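Local coordinates for penicillin-binding protein 2B (Streptococcus pneumoniae, PDB 2WAD) that cross-links the stem peptides of adjacent glycan strands as a transpeptidase of pneumococcal peripheral peptidoglycan synthesis and is a target of penicillin, at residues A[109-113]-A[114-118]; A[195-199]-A[200-204]; A[432-436]-A[437-441]; A[663-666]-A[667-671]. One frame throughout, in Å; residues are numbered along the deposited sequence.

Interaction 1. Residues A[109-113]-A[114-118]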
# COMPACT_ATOMS: atom_id res chain seq x y z
N PRO A 109 -28.35 -3.93 -22.24
CA PRO A 109 -29.22 -3.09 -21.43
C PRO A 109 -29.61 -3.75 -20.10
O PRO A 109 -30.47 -4.64 -20.09
CB PRO A 109 -30.47 -2.96 -22.31
CG PRO A 109 -30.39 -4.11 -23.31
CD PRO A 109 -29.13 -4.88 -23.04
N ASN A 110 -28.99 -3.31 -19.00
CA ASN A 110 -29.26 -3.85 -17.66
C ASN A 110 -30.01 -2.90 -16.72
O ASN A 110 -29.39 -2.22 -15.91
CB ASN A 110 -27.95 -4.25 -16.97
CG ASN A 110 -27.36 -5.53 -17.52
OD1 ASN A 110 -26.15 -5.61 -17.78
ND2 ASN A 110 -28.20 -6.55 -17.71
N LEU A 111 -31.34 -2.91 -16.79
CA LEU A 111 -32.15 -1.94 -16.05
C LEU A 111 -32.50 -2.33 -14.62
O LEU A 111 -33.04 -3.43 -14.40
CB LEU A 111 -33.46 -1.72 -16.81
CG LEU A 111 -33.25 -1.35 -18.28
CD1 LEU A 111 -34.54 -1.50 -19.07
CD2 LEU A 111 -32.69 0.07 -18.37
N THR A 112 -32.23 -1.43 -13.67
CA THR A 112 -32.67 -1.58 -12.28
C THR A 112 -34.14 -1.20 -12.10
O THR A 112 -34.66 -0.36 -12.84
CB THR A 112 -31.82 -0.74 -11.29
OG1 THR A 112 -32.37 0.58 -11.14
CG2 THR A 112 -30.38 -0.63 -11.76
N GLU A 113 -34.82 -1.80 -11.13
CA GLU A 113 -36.26 -1.63 -11.05
C GLU A 113 -36.68 -0.20 -10.73
O GLU A 113 -37.78 0.22 -11.10
CB GLU A 113 -36.91 -2.63 -10.08
CG GLU A 113 -36.67 -4.09 -10.45
CD GLU A 113 -35.45 -4.67 -9.75
OE1 GLU A 113 -34.65 -3.88 -9.18
OE2 GLU A 113 -35.29 -5.91 -9.76
N ARG A 114 -35.81 0.55 -10.05
CA ARG A 114 -36.04 1.97 -9.81
C ARG A 114 -35.98 2.73 -11.14
O ARG A 114 -36.80 3.62 -11.41
CB ARG A 114 -35.07 2.52 -8.77
CG ARG A 114 -34.98 4.04 -8.67
CD ARG A 114 -36.25 4.71 -8.15
NE ARG A 114 -36.13 6.17 -8.19
CZ ARG A 114 -36.34 7.00 -7.16
NH1 ARG A 114 -36.72 6.54 -5.98
NH2 ARG A 114 -36.18 8.31 -7.33
N GLN A 115 -35.02 2.38 -12.00
CA GLN A 115 -35.00 2.91 -13.36
C GLN A 115 -36.27 2.57 -14.14
O GLN A 115 -36.80 3.42 -14.86
CB GLN A 115 -33.74 2.45 -14.11
CG GLN A 115 -32.47 3.02 -13.51
CD GLN A 115 -31.21 2.37 -14.05
OE1 GLN A 115 -31.25 1.34 -14.73
NE2 GLN A 115 -30.07 2.98 -13.75
N LEU A 116 -36.77 1.35 -13.97
CA LEU A 116 -38.01 0.96 -14.63
C LEU A 116 -39.25 1.69 -14.10
O LEU A 116 -40.20 1.94 -14.83
CB LEU A 116 -38.20 -0.56 -14.57
CG LEU A 116 -37.32 -1.41 -15.50
CD1 LEU A 116 -37.13 -2.82 -14.93
CD2 LEU A 116 -37.96 -1.46 -16.88
N ALA A 117 -39.23 2.05 -12.82
CA ALA A 117 -40.36 2.75 -12.21
C ALA A 117 -40.33 4.23 -12.57
O ALA A 117 -41.37 4.85 -12.78
CB ALA A 117 -40.34 2.57 -10.70
N ASP A 118 -39.12 4.78 -12.65
CA ASP A 118 -38.88 6.13 -13.12
C ASP A 118 -39.41 6.36 -14.53
O ASP A 118 -40.23 7.26 -14.75
CB ASP A 118 -37.39 6.45 -13.06
CG ASP A 118 -36.95 6.89 -11.67
OD1 ASP A 118 -37.82 7.10 -10.80
OD2 ASP A 118 -35.74 7.04 -11.47
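Thr112 and Gln115 bond to each other twice, each side chain taking the backbone N-H of the other residue. Gln115 OE1 accepts from Thr112 N at 3.1 Å in a fairly straight bond, but the donor stands above the amide carbonyl plane, 48° out of it. The return bond, from Gln115 N to Thr112 OG1, is long and weak at 3.3 Å, although its N-H points well at the oxygen. Thr112 OG1 sits between its own backbone N and carbonyl carbon (chi1 89°), which brings it over the first turn, while CG2 packs 3.7 Å from Gln115 OE1. The glutamine runs extended beyond CG, its stem passing OG1 with CG at 3.4 Å. Behind this pair the helical backbone starts with Leu116 N to Thr112 O at 2.9 Å and Ala117 N to Glu113 O. Just before the cap, Leu111 turns CD1 to Leu116 CD2, 4.1 Å away, the two side chains crossing at about a right angle; Leu111 also packs on Lys172 and Ile175 of helix 169-182, and Leu116 on Tyr167. Farther along, Arg114 NE forms a salt bridge with Asp118 OD1 at 3.2 Å, and its NH1 makes a second one with Asp158 of helix 150-159. The reciprocal Thr112-Gln115 bonds are a capping box, with Thr112 as N-cap of helix 113-121.

Interaction 2. Residues A[195-199]-A[200-204]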
# COMPACT_ATOMS: atom_id res chain seq x y z
N ASP A 195 -22.42 2.01 -26.44
CA ASP A 195 -21.38 1.20 -27.09
C ASP A 195 -20.42 2.13 -27.82
O ASP A 195 -20.84 3.11 -28.42
CB ASP A 195 -21.99 0.22 -28.10
CG ASP A 195 -22.96 -0.75 -27.46
OD1 ASP A 195 -22.94 -0.89 -26.22
OD2 ASP A 195 -23.75 -1.38 -28.20
N PRO A 196 -19.13 1.79 -27.80
CA PRO A 196 -18.08 2.64 -28.35
C PRO A 196 -18.46 3.26 -29.70
O PRO A 196 -19.09 2.60 -30.54
CB PRO A 196 -16.91 1.67 -28.53
CG PRO A 196 -17.20 0.53 -27.60
CD PRO A 196 -18.68 0.40 -27.60
N LEU A 197 -18.08 4.52 -29.90
CA LEU A 197 -18.39 5.25 -31.13
C LEU A 197 -17.15 5.42 -32.01
O LEU A 197 -16.19 6.09 -31.62
CB LEU A 197 -18.96 6.64 -30.81
CG LEU A 197 -20.24 6.82 -29.99
CD1 LEU A 197 -20.32 8.23 -29.42
CD2 LEU A 197 -21.44 6.51 -30.86
N ASN A 198 -17.19 4.84 -33.20
CA ASN A 198 -16.16 5.09 -34.20
C ASN A 198 -16.18 6.56 -34.63
O ASN A 198 -17.03 7.33 -34.19
CB ASN A 198 -16.37 4.18 -35.41
CG ASN A 198 -17.54 4.62 -36.27
OD1 ASN A 198 -17.83 5.81 -36.36
ND2 ASN A 198 -18.21 3.66 -36.90
N ASP A 199 -15.26 6.94 -35.52
CA ASP A 199 -15.04 8.34 -35.86
C ASP A 199 -16.15 8.96 -36.70
O ASP A 199 -16.39 10.16 -36.66
CB ASP A 199 -13.68 8.53 -36.55
CG ASP A 199 -12.50 8.19 -35.65
OD1 ASP A 199 -11.57 7.50 -36.11
OD2 ASP A 199 -12.49 8.61 -34.47
N SER A 200 -16.84 8.13 -37.48
CA SER A 200 -17.84 8.62 -38.41
C SER A 200 -19.18 8.74 -37.71
O SER A 200 -19.90 9.72 -37.87
CB SER A 200 -17.95 7.67 -39.60
OG SER A 200 -19.17 7.91 -40.30
N GLN A 201 -19.50 7.70 -36.94
CA GLN A 201 -20.63 7.71 -36.02
C GLN A 201 -20.59 8.97 -35.16
O GLN A 201 -21.57 9.69 -35.09
CB GLN A 201 -20.56 6.45 -35.16
CG GLN A 201 -21.88 5.84 -34.70
CD GLN A 201 -21.65 4.72 -33.69
OE1 GLN A 201 -20.70 3.94 -33.80
NE2 GLN A 201 -22.52 4.65 -32.68
N VAL A 202 -19.45 9.26 -34.52
CA VAL A 202 -19.28 10.53 -33.81
C VAL A 202 -19.57 11.78 -34.65
O VAL A 202 -20.29 12.67 -34.19
CB VAL A 202 -17.87 10.67 -33.19
CG1 VAL A 202 -17.70 12.08 -32.61
CG2 VAL A 202 -17.65 9.64 -32.10
N ALA A 203 -19.02 11.87 -35.85
CA ALA A 203 -19.16 13.10 -36.64
C ALA A 203 -20.54 13.31 -37.25
O ALA A 203 -20.84 14.40 -37.72
CB ALA A 203 -18.07 13.20 -37.70
N VAL A 204 -21.38 12.27 -37.26
CA VAL A 204 -22.80 12.42 -37.59
C VAL A 204 -23.56 13.03 -36.41
O VAL A 204 -24.40 13.90 -36.61
CB VAL A 204 -23.45 11.08 -38.01
CG1 VAL A 204 -24.95 11.25 -38.18
CG2 VAL A 204 -22.84 10.53 -39.29
O HOH W 1 -23.00 3.28 -30.47
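Across Asn198 and Gln201, whose CA atoms are 5.5 Å apart, the chain passes from an extended approach at 195-198 into helix 199-208. The first helical bonds are Val202 N to Asn198 O, 3.1 Å and nearly straight, and Ala203 N to Asp199 O. Asn198 is the N-cap: its CG lies between the backbone N and the carbonyl carbon (chi1 74°), which swings the amide back over the helix start. There OD1 accepts Gln201 N at 2.6 Å, in the plane of the amide carbonyl, and also takes a weak, bent bond from Ser200 N at 2.8 Å. One side-chain oxygen thus serves two N-H groups of the first turn. Gln201 does not return the cap bond to Asn198; it extends back along the incoming chain, where, as modelled, its NE2 donates to a water that in turn donates to Asp195 O, though the exact placing of this amide is doubtful. Below the cap, Leu197 CB meets Val202 CG2 at 3.5 Å, with the two side chains crossing at about a right angle; the same methyl lies 3.2 Å from Asn198 O. The approach segment follows strand 189-191 and pairs its backbone at Asp195 with Ser105. Asp195 OD2 also bonds Ser107 OG, and Val204 touches Tyr103, so the start of helix 199-208 lies against the loop that follows helix 90-100.

Interaction 3. Residues A[432-436]-A[437-441]. Unlike the reference sequence in segment 437-441: Glu438 (reference Gln).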
# COMPACT_ATOMS: atom_id res chain seq x y z
N PHE A 432 31.14 -21.32 27.23
CA PHE A 432 32.16 -20.29 27.20
C PHE A 432 31.55 -18.92 27.44
O PHE A 432 30.36 -18.71 27.20
CB PHE A 432 32.93 -20.33 25.86
CG PHE A 432 32.05 -20.18 24.66
CD1 PHE A 432 31.55 -21.30 23.99
CD2 PHE A 432 31.68 -18.92 24.20
CE1 PHE A 432 30.71 -21.18 22.89
CE2 PHE A 432 30.84 -18.78 23.09
CZ PHE A 432 30.34 -19.92 22.45
N PRO A 433 32.36 -17.99 27.93
CA PRO A 433 31.91 -16.62 28.14
C PRO A 433 31.69 -15.90 26.81
O PRO A 433 32.39 -16.19 25.83
CB PRO A 433 33.05 -15.98 28.94
CG PRO A 433 34.26 -16.80 28.59
CD PRO A 433 33.80 -18.18 28.21
N ILE A 434 30.70 -15.01 26.80
CA ILE A 434 30.28 -14.28 25.61
C ILE A 434 29.71 -12.90 26.00
O ILE A 434 28.86 -12.80 26.88
CB ILE A 434 29.28 -15.15 24.78
CG1 ILE A 434 29.14 -14.62 23.36
CG2 ILE A 434 27.89 -15.25 25.42
CD1 ILE A 434 28.33 -15.54 22.45
N THR A 435 30.22 -11.84 25.38
CA THR A 435 29.70 -10.49 25.54
C THR A 435 28.51 -10.22 24.63
O THR A 435 28.09 -11.07 23.84
CB THR A 435 30.77 -9.43 25.19
OG1 THR A 435 31.10 -9.51 23.79
CG2 THR A 435 32.03 -9.56 26.07
N ALA A 436 27.94 -9.02 24.73
CA ALA A 436 26.73 -8.72 23.96
C ALA A 436 27.10 -8.60 22.47
O ALA A 436 26.39 -9.09 21.60
CB ALA A 436 26.07 -7.46 24.49
N VAL A 437 28.26 -8.00 22.22
CA VAL A 437 28.80 -7.85 20.87
C VAL A 437 28.99 -9.22 20.22
O VAL A 437 28.61 -9.41 19.07
CB VAL A 437 30.15 -7.11 20.91
CG1 VAL A 437 30.81 -7.06 19.52
CG2 VAL A 437 30.01 -5.70 21.51
N GLU A 438 29.53 -10.18 20.98
CA GLU A 438 29.87 -11.51 20.50
C GLU A 438 28.63 -12.37 20.35
O GLU A 438 28.54 -13.18 19.43
CB GLU A 438 30.85 -12.22 21.46
CG GLU A 438 32.33 -11.75 21.39
CD GLU A 438 33.12 -12.10 22.66
OE1 GLU A 438 32.56 -12.74 23.58
OE2 GLU A 438 34.31 -11.75 22.77
N ALA A 439 27.68 -12.18 21.28
CA ALA A 439 26.35 -12.74 21.11
C ALA A 439 25.74 -12.41 19.75
O ALA A 439 25.12 -13.25 19.11
CB ALA A 439 25.41 -12.32 22.24
N LEU A 440 25.89 -11.18 19.32
CA LEU A 440 25.39 -10.81 17.99
C LEU A 440 26.26 -11.42 16.89
O LEU A 440 25.74 -11.99 15.91
CB LEU A 440 25.28 -9.28 17.87
CG LEU A 440 24.13 -8.64 18.66
CD1 LEU A 440 24.21 -7.12 18.71
CD2 LEU A 440 22.77 -9.02 18.12
N GLU A 441 27.58 -11.34 17.07
CA GLU A 441 28.54 -11.87 16.08
C GLU A 441 28.32 -13.35 15.78
O GLU A 441 28.34 -13.75 14.60
CB GLU A 441 29.99 -11.62 16.50
CG GLU A 441 31.03 -12.17 15.52
CD GLU A 441 32.48 -11.88 15.95
OE1 GLU A 441 32.69 -11.21 16.98
OE2 GLU A 441 33.41 -12.31 15.23
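Ala436, Glu438 and Thr435 lose the most surface where strand 432-434 turns into helix 436-442. Thr435 is the N-cap, its OG1 held between the backbone N and carbonyl carbon (chi1 65°), where it accepts Glu438 N at 3.3 Å. Glu438 answers with an extended side chain that brings OE1 to 3.1 Å from Thr435 N; the N-H is well aligned, but meets the oxygen from above the carboxylate plane, 46° out of it. These reciprocal bonds form a capping box, in which Glu438 replaces the glutamine of the reference sequence. Ile434 slides past the glutamate in the opposite direction, its CG1 3.5 Å from Glu438 CB. Ala436, the first helical residue, gives its carbonyl O to Leu440 N at 3.1 Å, one residue beyond the bond from Ala439 N to Thr435 O. Ala436 also packs on Ile583 of helix 578-593 and Tyr447 of helix 445-455. Its N-H and that of Val437 turn to Asn405 OD1, the first bond weak, so the opening N-H groups have acceptors. The N-H of Thr435 on OE1 and the nearby N-terminal end of the helix would probably favour the charged form of Glu438.

Interaction 4. Residues A[663-666]-A[667-671]. Unlike the reference sequence in segment 663-666: Ala664 (reference Ser).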
# COMPACT_ATOMS: atom_id res chain seq x y z
N PRO A 663 22.53 -13.06 3.27
CA PRO A 663 23.55 -12.01 3.32
C PRO A 663 24.06 -11.61 1.94
O PRO A 663 24.36 -10.44 1.70
CB PRO A 663 24.69 -12.66 4.12
CG PRO A 663 23.99 -13.73 4.97
CD PRO A 663 22.83 -14.19 4.17
N ALA A 664 24.14 -12.57 1.01
CA ALA A 664 24.70 -12.29 -0.32
C ALA A 664 23.70 -11.46 -1.13
O ALA A 664 24.08 -10.54 -1.87
CB ALA A 664 25.05 -13.59 -1.06
N ILE A 665 22.42 -11.77 -0.99
CA ILE A 665 21.40 -10.93 -1.61
C ILE A 665 21.44 -9.50 -1.05
O ILE A 665 21.51 -8.55 -1.81
CB ILE A 665 19.98 -11.53 -1.48
CG1 ILE A 665 19.92 -12.87 -2.21
CG2 ILE A 665 18.95 -10.56 -2.06
CD1 ILE A 665 18.75 -13.75 -1.77
N ALA A 666 21.46 -9.38 0.28
CA ALA A 666 21.57 -8.08 0.96
C ALA A 666 22.78 -7.27 0.46
O ALA A 666 22.70 -6.09 0.15
CB ALA A 666 21.65 -8.29 2.50
N ARG A 667 23.93 -7.92 0.39
CA ARG A 667 25.16 -7.29 -0.09
C ARG A 667 25.00 -6.83 -1.53
O ARG A 667 25.41 -5.73 -1.89
CB ARG A 667 26.25 -8.37 -0.04
CG ARG A 667 27.59 -7.95 -0.66
CD ARG A 667 28.43 -9.20 -0.86
NE ARG A 667 27.90 -9.97 -1.98
CZ ARG A 667 28.01 -11.29 -2.09
NH1 ARG A 667 28.63 -11.96 -1.13
NH2 ARG A 667 27.52 -11.92 -3.15
N ASP A 668 24.44 -7.69 -2.37
CA ASP A 668 24.37 -7.37 -3.79
C ASP A 668 23.37 -6.25 -4.02
O ASP A 668 23.51 -5.51 -5.00
CB ASP A 668 23.96 -8.57 -4.62
CG ASP A 668 25.07 -9.61 -4.77
OD1 ASP A 668 24.76 -10.67 -5.34
OD2 ASP A 668 26.21 -9.39 -4.32
N ILE A 669 22.33 -6.16 -3.19
CA ILE A 669 21.43 -5.02 -3.27
C ILE A 669 22.15 -3.75 -2.85
O ILE A 669 21.96 -2.69 -3.46
CB ILE A 669 20.13 -5.17 -2.44
CG1 ILE A 669 19.22 -6.25 -3.05
CG2 ILE A 669 19.36 -3.84 -2.37
CD1 ILE A 669 18.15 -6.79 -2.09
N ILE A 670 22.97 -3.84 -1.81
CA ILE A 670 23.73 -2.68 -1.38
C ILE A 670 24.71 -2.23 -2.47
O ILE A 670 24.81 -1.03 -2.76
CB ILE A 670 24.39 -2.88 0.01
CG1 ILE A 670 23.28 -2.92 1.07
CG2 ILE A 670 25.37 -1.75 0.36
CD1 ILE A 670 23.75 -3.10 2.48
N ASN A 671 25.44 -3.17 -3.08
CA ASN A 671 26.39 -2.82 -4.14
C ASN A 671 25.61 -2.23 -5.31
O ASN A 671 26.07 -1.29 -5.94
CB ASN A 671 27.13 -4.06 -4.67
CG ASN A 671 28.24 -4.54 -3.76
OD1 ASN A 671 28.72 -3.80 -2.91
ND2 ASN A 671 28.70 -5.77 -3.99
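Arg667 lays its guanidinium over Ala664, one turn back on helix 661-676, the closing helix of the transpeptidase domain, whose fold is that of the penicillin-recognising serine enzymes. Ala664 CA lies 3.8 Å above the guanidinium plane, over its centre, and CB comes 3.6 Å from NH2. The arginine starts with CG anti to its own N (chi1 174°) and runs extended until a bend at chi3 (73°) turns the flat group back over this alanine, a serine in the reference sequence. Adjoining it, Asp668 presents OD2 in the guanidinium plane, at the edge. On the buried flank, Ile665 and Ile669 cross obliquely, CG2 to CD1 at 3.9 Å, and lie against Tyr327 and Leu323 of helix 314-334. Ala666 and Ile670 instead face strand 645-650 through Val647, so the helix lies on that sheet and alongside helix 314-334. The backbone keeps regular i to i+4 helical bonds, Asp668 N to Ala664 O and Ile669 N to Ile665 O both at 2.9 Å. Outside the segments, Arg667 NH1 donates to Ala603 O and Asp668 OD1 bonds Tyr327 OH, fixing both polar ends. The salt bridge itself is gripped side-on: Arg667 NE at 2.9 Å and NH2 at 3.1 Å both donate to the one atom Asp668 OD2, reaching it from the same face of the carboxylate.

How the interactions relate
Interactions 1 to 3 are helix starts and interaction 4 lies within a helix; none touches another. The two pairs are far apart in an elongated chain: interactions 1 and 2, in the N-terminal dimerisation domain, have centres 26 Å apart, whereas 75 Å separates the centres of interactions 1 and 3. Interactions 1 and 3 are threonine-based capping boxes, interaction 2 an asparagine cap. The transpeptidase pair, 25 Å apart between centres, comes near the active site: side chains of Leu440 (interaction 3) and Pro663 (interaction 4) lie about 8 and 10 Å from that of Ser386, the probable nucleophile that forms the acyl-ester intermediate. A zinc ion lies about 12 Å from the Ile669 side chain.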